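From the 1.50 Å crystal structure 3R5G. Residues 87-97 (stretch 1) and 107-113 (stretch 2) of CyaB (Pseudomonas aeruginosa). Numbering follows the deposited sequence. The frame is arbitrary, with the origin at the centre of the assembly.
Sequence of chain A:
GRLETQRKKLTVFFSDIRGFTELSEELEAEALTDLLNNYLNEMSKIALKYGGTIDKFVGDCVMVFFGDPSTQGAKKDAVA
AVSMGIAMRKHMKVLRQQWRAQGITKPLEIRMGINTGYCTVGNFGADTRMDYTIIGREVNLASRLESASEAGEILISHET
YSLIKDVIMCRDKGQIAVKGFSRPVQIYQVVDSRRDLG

Stretch 1, residues 87-97: AMRKHMKVLRQ
Stretch 2, residues 107-113: PLEIRMG

Helix 87-97 packs against strand 109-113, nearly antiparallel at 167°, with axes 8.6 Å apart at closest approach. Helical phi/psi is near -65/-40, except that psi rises to -25° at His 91 and -28° at Met 92; the strand is extended (Glu 109 -144/142, Met 112 -143/148), with phi -81° at Ile 110. The nearest CA pairs mark the register: Arg 89 CA to Ile 110 CA is 6.5 Å, and Arg 96 CA to Leu 108 CA is 7.4 Å.

Strand alternation turns Ile 110 and Met 112 toward the helix and Arg 111 away. Ile 110 (tt) is the apolar hub: its CD1 lies 4.1 Å from Met 88 CB, and its CG2 3.7 Å from Met 92 CG. Met 88 (mtt) points toward the strand at CB, but its extended chain leads away. Met 92 instead folds mmm, which brings its CE 4.0 Å from Glu 109 CA. Arg 89 (ttp) offers aliphatic surface, CB to Met 112 CE being 3.7 Å.

Arg 96 (mtm, chi4 -84°) directs NH2 to Glu 109 OE2 (2.7 Å, a salt bridge) and Leu 108 O (2.9 Å), both near the guanidinium plane. Glu 109 starts sideways, but chi1 t and chi2 p return OE2, which also accepts from Ile 110 N at 3.0 Å. One water donates to Glu 109 OE2 and Arg 89 O and accepts from Arg 96 NH1.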

# COMPACT_ATOMS: atom_id res chain seq x y z
N ALA A 87 -6.93 21.56 0.93
CA ALA A 87 -5.74 22.30 1.07
C ALA A 87 -4.54 21.72 0.39
O ALA A 87 -3.67 22.45 -0.15
CB ALA A 87 -5.48 22.48 2.61
N MET A 88 -4.36 20.39 0.40
CA MET A 88 -3.28 19.73 -0.28
C MET A 88 -3.41 19.93 -1.77
O MET A 88 -2.39 20.13 -2.43
CB MET A 88 -3.27 18.24 0.07
CG MET A 88 -2.89 17.97 1.53
SD MET A 88 -3.08 16.21 1.88
CE MET A 88 -2.09 16.09 3.38
N ARG A 89 -4.63 19.82 -2.29
CA ARG A 89 -4.81 19.99 -3.76
C ARG A 89 -4.44 21.43 -4.13
O ARG A 89 -3.81 21.62 -5.24
CB ARG A 89 -6.26 19.65 -4.07
CG ARG A 89 -6.59 19.84 -5.54
CD ARG A 89 -7.88 19.17 -5.98
NE ARG A 89 -8.99 19.81 -5.29
CZ ARG A 89 -10.27 19.35 -5.34
NH1 ARG A 89 -10.50 18.24 -6.10
NH2 ARG A 89 -11.26 19.95 -4.72
N LYS A 90 -4.79 22.43 -3.28
CA LYS A 90 -4.37 23.81 -3.59
C LYS A 90 -2.88 23.92 -3.51
O LYS A 90 -2.26 24.60 -4.35
CB LYS A 90 -5.00 24.81 -2.65
CG LYS A 90 -6.46 25.02 -2.76
CD LYS A 90 -6.98 25.95 -1.72
CE LYS A 90 -8.50 26.07 -1.84
NZ LYS A 90 -9.13 26.79 -0.74
N HIS A 91 -2.23 23.28 -2.56
CA HIS A 91 -0.79 23.47 -2.42
C HIS A 91 -0.05 22.77 -3.55
O HIS A 91 1.05 23.16 -3.96
CB HIS A 91 -0.34 22.93 -1.07
CG HIS A 91 1.02 23.39 -0.71
ND1 HIS A 91 1.30 24.71 -0.47
CD2 HIS A 91 2.14 22.68 -0.46
CE1 HIS A 91 2.59 24.81 -0.15
NE2 HIS A 91 3.11 23.59 -0.12
N MET A 92 -0.65 21.76 -4.14
CA MET A 92 -0.03 21.14 -5.28
C MET A 92 0.16 22.08 -6.42
O MET A 92 1.11 21.87 -7.17
CB MET A 92 -0.85 19.92 -5.73
CG MET A 92 -0.43 18.69 -5.06
SD MET A 92 1.18 18.10 -5.68
CE MET A 92 0.96 17.03 -7.08
N LYS A 93 -0.70 23.09 -6.52
CA LYS A 93 -0.48 24.09 -7.62
C LYS A 93 0.81 24.85 -7.37
O LYS A 93 1.58 25.15 -8.31
CB LYS A 93 -1.60 25.12 -7.68
CG LYS A 93 -2.94 24.46 -7.92
CD LYS A 93 -4.01 25.54 -8.02
CE LYS A 93 -5.37 24.96 -8.43
NZ LYS A 93 -5.54 23.55 -7.87
N VAL A 94 1.05 25.19 -6.12
CA VAL A 94 2.30 25.86 -5.75
C VAL A 94 3.49 24.94 -6.03
O VAL A 94 4.50 25.36 -6.61
CB VAL A 94 2.25 26.21 -4.32
CG1 VAL A 94 3.48 27.00 -3.91
CG2 VAL A 94 0.98 27.09 -4.01
N LEU A 95 3.42 23.67 -5.58
CA LEU A 95 4.53 22.81 -5.79
C LEU A 95 4.81 22.61 -7.26
O LEU A 95 6.01 22.51 -7.63
CB LEU A 95 4.32 21.46 -5.05
CG LEU A 95 4.24 21.59 -3.53
CD1 LEU A 95 3.87 20.15 -2.98
CD2 LEU A 95 5.53 22.14 -2.83
N ARG A 96 3.77 22.46 -8.08
CA ARG A 96 3.98 22.29 -9.53
C ARG A 96 4.71 23.50 -10.11
O ARG A 96 5.52 23.34 -11.00
CB ARG A 96 2.70 22.06 -10.32
CG ARG A 96 2.15 20.64 -10.20
CD ARG A 96 1.15 20.39 -11.33
NE ARG A 96 -0.03 21.18 -11.02
CZ ARG A 96 -1.01 20.78 -10.21
NH1 ARG A 96 -2.02 21.59 -9.93
NH2 ARG A 96 -0.97 19.56 -9.71
N GLN A 97 4.37 24.70 -9.63
CA GLN A 97 5.02 25.93 -10.18
C GLN A 97 6.51 25.88 -9.79
O GLN A 97 7.43 26.21 -10.57
CB GLN A 97 4.42 27.20 -9.55
CG GLN A 97 2.93 27.48 -9.89
CD GLN A 97 2.22 28.44 -8.88
OE1 GLN A 97 2.80 29.45 -8.43
NE2 GLN A 97 0.95 28.12 -8.54
N PRO A 107 3.24 16.28 -16.43
CA PRO A 107 2.20 16.64 -15.47
C PRO A 107 2.16 15.69 -14.23
O PRO A 107 2.36 14.47 -14.37
CB PRO A 107 0.91 16.54 -16.30
CG PRO A 107 1.30 16.35 -17.70
CD PRO A 107 2.67 15.76 -17.69
N LEU A 108 1.91 16.30 -13.09
CA LEU A 108 1.88 15.57 -11.80
C LEU A 108 0.67 16.11 -11.07
O LEU A 108 0.54 17.34 -10.91
CB LEU A 108 3.11 15.93 -10.97
CG LEU A 108 4.46 15.38 -11.49
CD1 LEU A 108 5.68 15.98 -10.75
CD2 LEU A 108 4.47 13.83 -11.42
N GLU A 109 -0.23 15.23 -10.64
CA GLU A 109 -1.45 15.73 -9.99
C GLU A 109 -1.86 14.79 -8.89
O GLU A 109 -1.78 13.60 -9.06
CB GLU A 109 -2.62 15.83 -10.93
CG GLU A 109 -3.81 16.53 -10.18
CD GLU A 109 -3.57 17.94 -9.76
OE1 GLU A 109 -3.87 18.79 -10.64
OE2 GLU A 109 -3.07 18.20 -8.60
N ILE A 110 -2.33 15.38 -7.80
CA ILE A 110 -2.73 14.58 -6.66
C ILE A 110 -4.11 14.03 -6.89
O ILE A 110 -4.95 14.67 -7.52
CB ILE A 110 -2.64 15.45 -5.33
CG1 ILE A 110 -2.83 14.54 -4.11
CG2 ILE A 110 -3.60 16.74 -5.44
CD1 ILE A 110 -2.61 15.44 -2.89
N ARG A 111 -4.32 12.82 -6.41
CA ARG A 111 -5.67 12.29 -6.26
C ARG A 111 -5.86 11.72 -4.88
O ARG A 111 -4.89 11.27 -4.25
CB ARG A 111 -5.97 11.27 -7.33
CG ARG A 111 -5.20 10.04 -7.14
CD ARG A 111 -5.52 9.10 -8.29
NE ARG A 111 -4.70 7.90 -8.06
CZ ARG A 111 -5.00 6.70 -8.53
NH1 ARG A 111 -4.23 5.66 -8.20
NH2 ARG A 111 -6.07 6.55 -9.30
N MET A 112 -7.11 11.71 -4.45
CA MET A 112 -7.44 11.39 -3.06
C MET A 112 -8.70 10.60 -2.91
O MET A 112 -9.66 10.87 -3.67
CB MET A 112 -7.62 12.72 -2.26
CG MET A 112 -6.36 13.56 -2.39
SD MET A 112 -6.61 15.17 -1.55
CE MET A 112 -6.21 16.14 -2.87
N GLY A 113 -8.74 9.74 -1.88
CA GLY A 113 -9.92 8.98 -1.54
C GLY A 113 -10.16 9.13 -0.04
O GLY A 113 -9.14 9.04 0.68
O HOH W 1 -3.71 20.66 -7.74